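Long-range contact in pectate lyase (Erwinia chrysanthemi, PDB 1RU4), which cleaves polygalacturonate, the backbone of pectin, by eliminative lysis, and is built as a right-handed parallel beta-helix: residues 70-84 with 109-122. Residues are numbered along the deposited sequence; the frame is centred on the assembly and turned at random.
Sequences ITFNKSGKDGAPIYV and GFYVTGDYWYFKGV
Phe-72 O takes two backbone N-H groups where strand 110-112 runs out into its turn: Gly-114 N lies in the carbonyl plane at 3.0 Å, while Thr-113 N, at the same distance from that oxygen, stands above the plane. The two segments belong to neighbouring coils of the right-handed parallel beta-helix, stacked in register so that strand 70-72 runs beside 110-112 and strand 82-84 beside 117-120. Ladder bonds such as Tyr-111 N to Ile-70 O and Val-84 N to Tyr-118 O stitch both sheets. Between them the turns are zipped as well: Ser-75 OG accepts Asp-115 N in a nearly straight bond of 2.9 Å, and Gly-76 N reaches Asp-115 O.

Inside the coil the rings of Phe-72, Phe-110, Trp-117 and Phe-119 form an aromatic cluster. Phe-72 CE1 lies 3.5 Å from Phe-110 CG, over the face of that ring, and Phe-72 turns another edge onto Trp-117, whose six-membered ring stands almost perpendicular (89°). Phe-119 approaches from the opposite direction, its own edge against the face of Phe-72. With CG anti to its carbonyl carbon (chi1 -76°), the indole of Trp-117 lies alongside Ile-82, which covers the face opposite Phe-72; Ile-82 CG2 comes within 3.4 Å of Trp-117 CZ3. From helix 38-44, Met-42 packs on Phe-72 and Trp-117, and Phe-38 on Phe-72 and Val-84.

On the outer side, the ring of Tyr-116 lies over the backbone of Lys-77 and Asp-78 and stacks with His-138 of the following coil. The indole N-H is taken up by a turn carbonyl: Trp-117 NE1 donates to Lys-74 O at 2.7 Å, a bent bond (131° at the hydrogen) with the oxygen tilted out of the ring plane.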
loop_
_atom_site.group_PDB
_atom_site.type_symbol
_atom_site.label_atom_id
_atom_site.label_comp_id
_atom_site.label_asym_id
_atom_site.label_seq_id
_atom_site.Cartn_x
_atom_site.Cartn_y
_atom_site.Cartn_z
ATOM N N ILE A 70 9.889 -3.679 17.490
ATOM C CA ILE A 70 9.342 -4.965 17.913
ATOM C C ILE A 70 9.648 -5.945 16.782
ATOM O O ILE A 70 9.251 -5.721 15.634
ATOM C CB ILE A 70 7.815 -4.917 18.142
ATOM C CG1 ILE A 70 7.480 -3.952 19.280
ATOM C CG2 ILE A 70 7.291 -6.319 18.473
ATOM C CD1 ILE A 70 5.987 -3.790 19.528
ATOM N N THR A 71 10.384 -7.005 17.100
ATOM C CA THR A 71 10.760 -8.007 16.107
ATOM C C THR A 71 9.817 -9.207 16.110
ATOM O O THR A 71 9.535 -9.794 17.156
ATOM C CB THR A 71 12.209 -8.502 16.324
ATOM O OG1 THR A 71 13.121 -7.412 16.139
ATOM C CG2 THR A 71 12.558 -9.615 15.337
ATOM N N PHE A 72 9.328 -9.553 14.923
ATOM C CA PHE A 72 8.464 -10.712 14.734
ATOM C C PHE A 72 9.294 -11.800 14.054
ATOM O O PHE A 72 9.324 -11.896 12.825
ATOM C CB PHE A 72 7.253 -10.335 13.871
ATOM C CG PHE A 72 6.348 -9.314 14.508
ATOM C CD1 PHE A 72 6.716 -7.972 14.561
ATOM C CD2 PHE A 72 5.133 -9.697 15.071
ATOM C CE1 PHE A 72 5.889 -7.029 15.170
ATOM C CE2 PHE A 72 4.299 -8.759 15.682
ATOM C CZ PHE A 72 4.679 -7.423 15.731
ATOM N N ASN A 73 9.995 -12.596 14.859
ATOM C CA ASN A 73 10.883 -13.624 14.320
ATOM C C ASN A 73 10.303 -15.033 14.336
ATOM O O ASN A 73 10.793 -15.914 13.629
ATOM C CB ASN A 73 12.235 -13.602 15.039
ATOM C CG ASN A 73 12.126 -13.978 16.498
ATOM O OD1 ASN A 73 11.316 -13.418 17.236
ATOM N ND2 ASN A 73 12.942 -14.939 16.923
ATOM N N LYS A 74 9.281 -15.254 15.158
ATOM C CA LYS A 74 8.599 -16.545 15.182
ATOM C C LYS A 74 7.846 -16.728 13.865
ATOM O O LYS A 74 7.606 -15.758 13.141
ATOM C CB LYS A 74 7.640 -16.624 16.373
ATOM C CG LYS A 74 8.359 -16.672 17.711
ATOM C CD LYS A 74 7.410 -16.552 18.893
ATOM C CE LYS A 74 6.483 -17.745 19.017
ATOM N NZ LYS A 74 5.760 -17.702 20.319
ATOM N N SER A 75 7.512 -17.969 13.535
ATOM C CA SER A 75 6.819 -18.247 12.283
ATOM C C SER A 75 5.558 -19.080 12.453
ATOM O O SER A 75 5.484 -19.956 13.318
ATOM C CB SER A 75 7.746 -18.962 11.294
ATOM O OG SER A 75 8.807 -18.125 10.864
ATOM N N GLY A 76 4.558 -18.769 11.633
ATOM C CA GLY A 76 3.374 -19.603 11.551
ATOM C C GLY A 76 3.654 -20.672 10.507
ATOM O O GLY A 76 4.807 -20.863 10.109
ATOM N N LYS A 77 2.609 -21.358 10.054
ATOM C CA LYS A 77 2.739 -22.400 9.037
ATOM C C LYS A 77 1.664 -22.234 7.971
ATOM O O LYS A 77 0.700 -21.493 8.163
ATOM C CB LYS A 77 2.586 -23.790 9.667
ATOM C CG LYS A 77 3.750 -24.245 10.524
ATOM C CD LYS A 77 3.491 -25.647 11.058
ATOM C CE LYS A 77 4.719 -26.225 11.737
ATOM N NZ LYS A 77 4.470 -27.609 12.236
ATOM N N ASP A 78 1.830 -22.932 6.850
ATOM C CA ASP A 78 0.825 -22.921 5.793
ATOM C C ASP A 78 -0.464 -23.519 6.358
ATOM O O ASP A 78 -0.464 -24.643 6.863
ATOM C CB ASP A 78 1.306 -23.738 4.589
ATOM C CG ASP A 78 0.331 -23.695 3.422
ATOM O OD1 ASP A 78 -0.155 -22.594 3.085
ATOM O OD2 ASP A 78 0.055 -24.764 2.840
ATOM N N GLY A 79 -1.545 -22.747 6.301
ATOM C CA GLY A 79 -2.813 -23.198 6.849
ATOM C C GLY A 79 -2.946 -22.936 8.339
ATOM O O GLY A 79 -3.982 -23.230 8.938
ATOM N N ALA A 80 -1.894 -22.382 8.940
ATOM C CA ALA A 80 -1.886 -22.075 10.365
ATOM C C ALA A 80 -1.015 -20.854 10.648
ATOM O O ALA A 80 0.046 -20.960 11.266
ATOM C CB ALA A 80 -1.385 -23.279 11.158
ATOM N N PRO A 81 -1.444 -19.672 10.178
ATOM C CA PRO A 81 -0.664 -18.450 10.408
ATOM C C PRO A 81 -0.758 -18.015 11.864
ATOM O O PRO A 81 -1.621 -18.494 12.603
ATOM C CB PRO A 81 -1.363 -17.423 9.509
ATOM C CG PRO A 81 -2.112 -18.258 8.499
ATOM C CD PRO A 81 -2.618 -19.387 9.339
ATOM N N ILE A 82 0.159 -17.149 12.286
ATOM C CA ILE A 82 0.048 -16.530 13.603
ATOM C C ILE A 82 -0.720 -15.233 13.372
ATOM O O ILE A 82 -0.254 -14.343 12.656
ATOM C CB ILE A 82 1.421 -16.209 14.229
ATOM C CG1 ILE A 82 2.217 -17.498 14.447
ATOM C CG2 ILE A 82 1.224 -15.489 15.559
ATOM C CD1 ILE A 82 3.625 -17.268 14.960
ATOM N N TYR A 83 -1.919 -15.163 13.936
ATOM C CA TYR A 83 -2.795 -14.007 13.762
ATOM C C TYR A 83 -2.594 -12.929 14.823
ATOM O O TYR A 83 -2.463 -13.228 16.007
ATOM C CB TYR A 83 -4.261 -14.447 13.795
ATOM C CG TYR A 83 -4.682 -15.415 12.713
ATOM C CD1 TYR A 83 -4.758 -16.785 12.969
ATOM C CD2 TYR A 83 -5.076 -14.958 11.455
ATOM C CE1 TYR A 83 -5.225 -17.675 12.000
ATOM C CE2 TYR A 83 -5.544 -15.837 10.481
ATOM C CZ TYR A 83 -5.618 -17.192 10.761
ATOM O OH TYR A 83 -6.102 -18.060 9.806
ATOM N N VAL A 84 -2.584 -11.673 14.384
ATOM C CA VAL A 84 -2.515 -10.523 15.283
ATOM C C VAL A 84 -3.593 -9.569 14.776
ATOM O O VAL A 84 -3.494 -9.056 13.660
ATOM C CB VAL A 84 -1.129 -9.824 15.225
ATOM C CG1 VAL A 84 -1.101 -8.616 16.157
ATOM C CG2 VAL A 84 -0.024 -10.800 15.605
ATOM N N GLY A 109 9.329 -0.055 13.054
ATOM C CA GLY A 109 8.266 -0.284 14.016
ATOM C C GLY A 109 8.137 -1.789 14.176
ATOM O O GLY A 109 8.513 -2.355 15.209
ATOM N N PHE A 110 7.615 -2.438 13.137
ATOM C CA PHE A 110 7.514 -3.898 13.086
ATOM C C PHE A 110 8.612 -4.444 12.170
ATOM O O PHE A 110 8.658 -4.111 10.988
ATOM C CB PHE A 110 6.158 -4.341 12.516
ATOM C CG PHE A 110 4.987 -4.148 13.448
ATOM C CD1 PHE A 110 5.135 -3.544 14.695
ATOM C CD2 PHE A 110 3.720 -4.581 13.064
ATOM C CE1 PHE A 110 4.038 -3.376 15.541
ATOM C CE2 PHE A 110 2.618 -4.419 13.901
ATOM C CZ PHE A 110 2.776 -3.815 15.144
ATOM N N TYR A 111 9.500 -5.269 12.717
ATOM C CA TYR A 111 10.540 -5.915 11.919
ATOM C C TYR A 111 10.118 -7.375 11.764
ATOM O O TYR A 111 10.230 -8.166 12.701
ATOM C CB TYR A 111 11.895 -5.807 12.630
ATOM C CG TYR A 111 13.092 -6.352 11.870
ATOM C CD1 TYR A 111 14.195 -6.855 12.560
ATOM C CD2 TYR A 111 13.142 -6.339 10.474
ATOM C CE1 TYR A 111 15.318 -7.327 11.885
ATOM C CE2 TYR A 111 14.268 -6.813 9.786
ATOM C CZ TYR A 111 15.350 -7.303 10.503
ATOM O OH TYR A 111 16.469 -7.770 9.846
ATOM N N VAL A 112 9.580 -7.710 10.595
ATOM C CA VAL A 112 9.049 -9.050 10.353
ATOM C C VAL A 112 10.051 -9.940 9.624
ATOM O O VAL A 112 10.211 -9.850 8.407
ATOM C CB VAL A 112 7.716 -8.983 9.558
ATOM C CG1 VAL A 112 7.100 -10.371 9.422
ATOM C CG2 VAL A 112 6.736 -8.039 10.249
ATOM N N THR A 113 10.735 -10.792 10.385
ATOM C CA THR A 113 11.731 -11.701 9.822
ATOM C C THR A 113 11.176 -13.112 9.662
ATOM O O THR A 113 11.704 -13.910 8.882
ATOM C CB THR A 113 13.001 -11.762 10.696
ATOM O OG1 THR A 113 12.681 -12.323 11.976
ATOM C CG2 THR A 113 13.578 -10.374 10.891
ATOM N N GLY A 114 10.118 -13.410 10.415
ATOM C CA GLY A 114 9.483 -14.713 10.345
ATOM C C GLY A 114 8.492 -14.832 9.201
ATOM O O GLY A 114 8.268 -13.870 8.460
ATOM N N ASP A 115 7.900 -16.015 9.066
ATOM C CA ASP A 115 6.952 -16.309 7.994
ATOM C C ASP A 115 5.539 -16.538 8.527
ATOM O O ASP A 115 5.343 -16.810 9.710
ATOM C CB ASP A 115 7.369 -17.581 7.235
ATOM C CG ASP A 115 8.756 -17.493 6.620
ATOM O OD1 ASP A 115 9.340 -18.566 6.359
ATOM O OD2 ASP A 115 9.263 -16.381 6.379
ATOM N N TYR A 116 4.568 -16.451 7.624
ATOM C CA TYR A 116 3.171 -16.762 7.914
ATOM C C TYR A 116 2.505 -15.992 9.052
ATOM O O TYR A 116 1.775 -16.567 9.864
ATOM C CB TYR A 116 2.989 -18.276 8.107
ATOM C CG TYR A 116 3.207 -19.079 6.843
ATOM C CD1 TYR A 116 4.414 -19.741 6.613
ATOM C CD2 TYR A 116 2.211 -19.169 5.871
ATOM C CE1 TYR A 116 4.624 -20.471 5.443
ATOM C CE2 TYR A 116 2.412 -19.895 4.698
ATOM C CZ TYR A 116 3.620 -20.542 4.492
ATOM O OH TYR A 116 3.825 -21.254 3.333
ATOM N N TRP A 117 2.771 -14.692 9.115
ATOM C CA TRP A 117 2.072 -13.819 10.053
ATOM C C TRP A 117 0.835 -13.292 9.335
ATOM O O TRP A 117 0.839 -13.147 8.112
ATOM C CB TRP A 117 2.954 -12.639 10.472
ATOM C CG TRP A 117 4.017 -13.008 11.450
ATOM C CD1 TRP A 117 5.270 -13.467 11.164
ATOM C CD2 TRP A 117 3.913 -12.988 12.878
ATOM N NE1 TRP A 117 5.950 -13.743 12.324
ATOM C CE2 TRP A 117 5.141 -13.457 13.393
ATOM C CE3 TRP A 117 2.900 -12.618 13.773
ATOM C CZ2 TRP A 117 5.387 -13.572 14.767
ATOM C CZ3 TRP A 117 3.143 -12.730 15.144
ATOM C CH2 TRP A 117 4.379 -13.204 15.624
ATOM N N TYR A 118 -0.225 -13.022 10.090
ATOM C CA TYR A 118 -1.436 -12.458 9.505
ATOM C C TYR A 118 -1.943 -11.324 10.393
ATOM O O TYR A 118 -2.534 -11.562 11.445
ATOM C CB TYR A 118 -2.516 -13.540 9.329
ATOM C CG TYR A 118 -3.569 -13.184 8.301
ATOM C CD1 TYR A 118 -3.677 -13.904 7.114
ATOM C CD2 TYR A 118 -4.423 -12.097 8.493
ATOM C CE1 TYR A 118 -4.605 -13.546 6.136
ATOM C CE2 TYR A 118 -5.354 -11.728 7.523
ATOM C CZ TYR A 118 -5.434 -12.456 6.345
ATOM O OH TYR A 118 -6.322 -12.078 5.362
ATOM N N PHE A 119 -1.674 -10.092 9.965
ATOM C CA PHE A 119 -2.084 -8.893 10.700
ATOM C C PHE A 119 -3.396 -8.343 10.151
ATOM O O PHE A 119 -3.582 -8.284 8.938
ATOM C CB PHE A 119 -1.016 -7.799 10.573
ATOM C CG PHE A 119 0.310 -8.151 11.188
ATOM C CD1 PHE A 119 1.289 -8.793 10.439
ATOM C CD2 PHE A 119 0.596 -7.802 12.507
ATOM C CE1 PHE A 119 2.536 -9.086 10.989
ATOM C CE2 PHE A 119 1.838 -8.089 13.067
ATOM C CZ PHE A 119 2.810 -8.731 12.306
ATOM N N LYS A 120 -4.288 -7.911 11.039
ATOM C CA LYS A 120 -5.556 -7.318 10.614
ATOM C C LYS A 120 -6.020 -6.221 11.570
ATOM O O LYS A 120 -6.101 -6.434 12.778
ATOM C CB LYS A 120 -6.639 -8.396 10.472
ATOM C CG LYS A 120 -7.935 -7.891 9.851
ATOM C CD LYS A 120 -8.916 -9.023 9.582
ATOM C CE LYS A 120 -10.172 -8.498 8.903
ATOM N NZ LYS A 120 -11.144 -9.587 8.573
ATOM N N GLY A 121 -6.287 -5.038 11.023
ATOM C CA GLY A 121 -6.779 -3.929 11.828
ATOM C C GLY A 121 -5.748 -3.271 12.726
ATOM O O GLY A 121 -6.098 -2.647 13.730
ATOM N N VAL A 122 -4.480 -3.381 12.339
ATOM C CA VAL A 122 -3.365 -2.848 13.119
ATOM C C VAL A 122 -2.672 -1.699 12.381
ATOM O O VAL A 122 -2.584 -1.706 11.154
ATOM C CB VAL A 122 -2.337 -3.972 13.406
ATOM C CG1 VAL A 122 -1.124 -3.429 14.138
ATOM C CG2 VAL A 122 -2.996 -5.089 14.212
HETATM O O HOH W 1 12.847 -15.352 11.779
#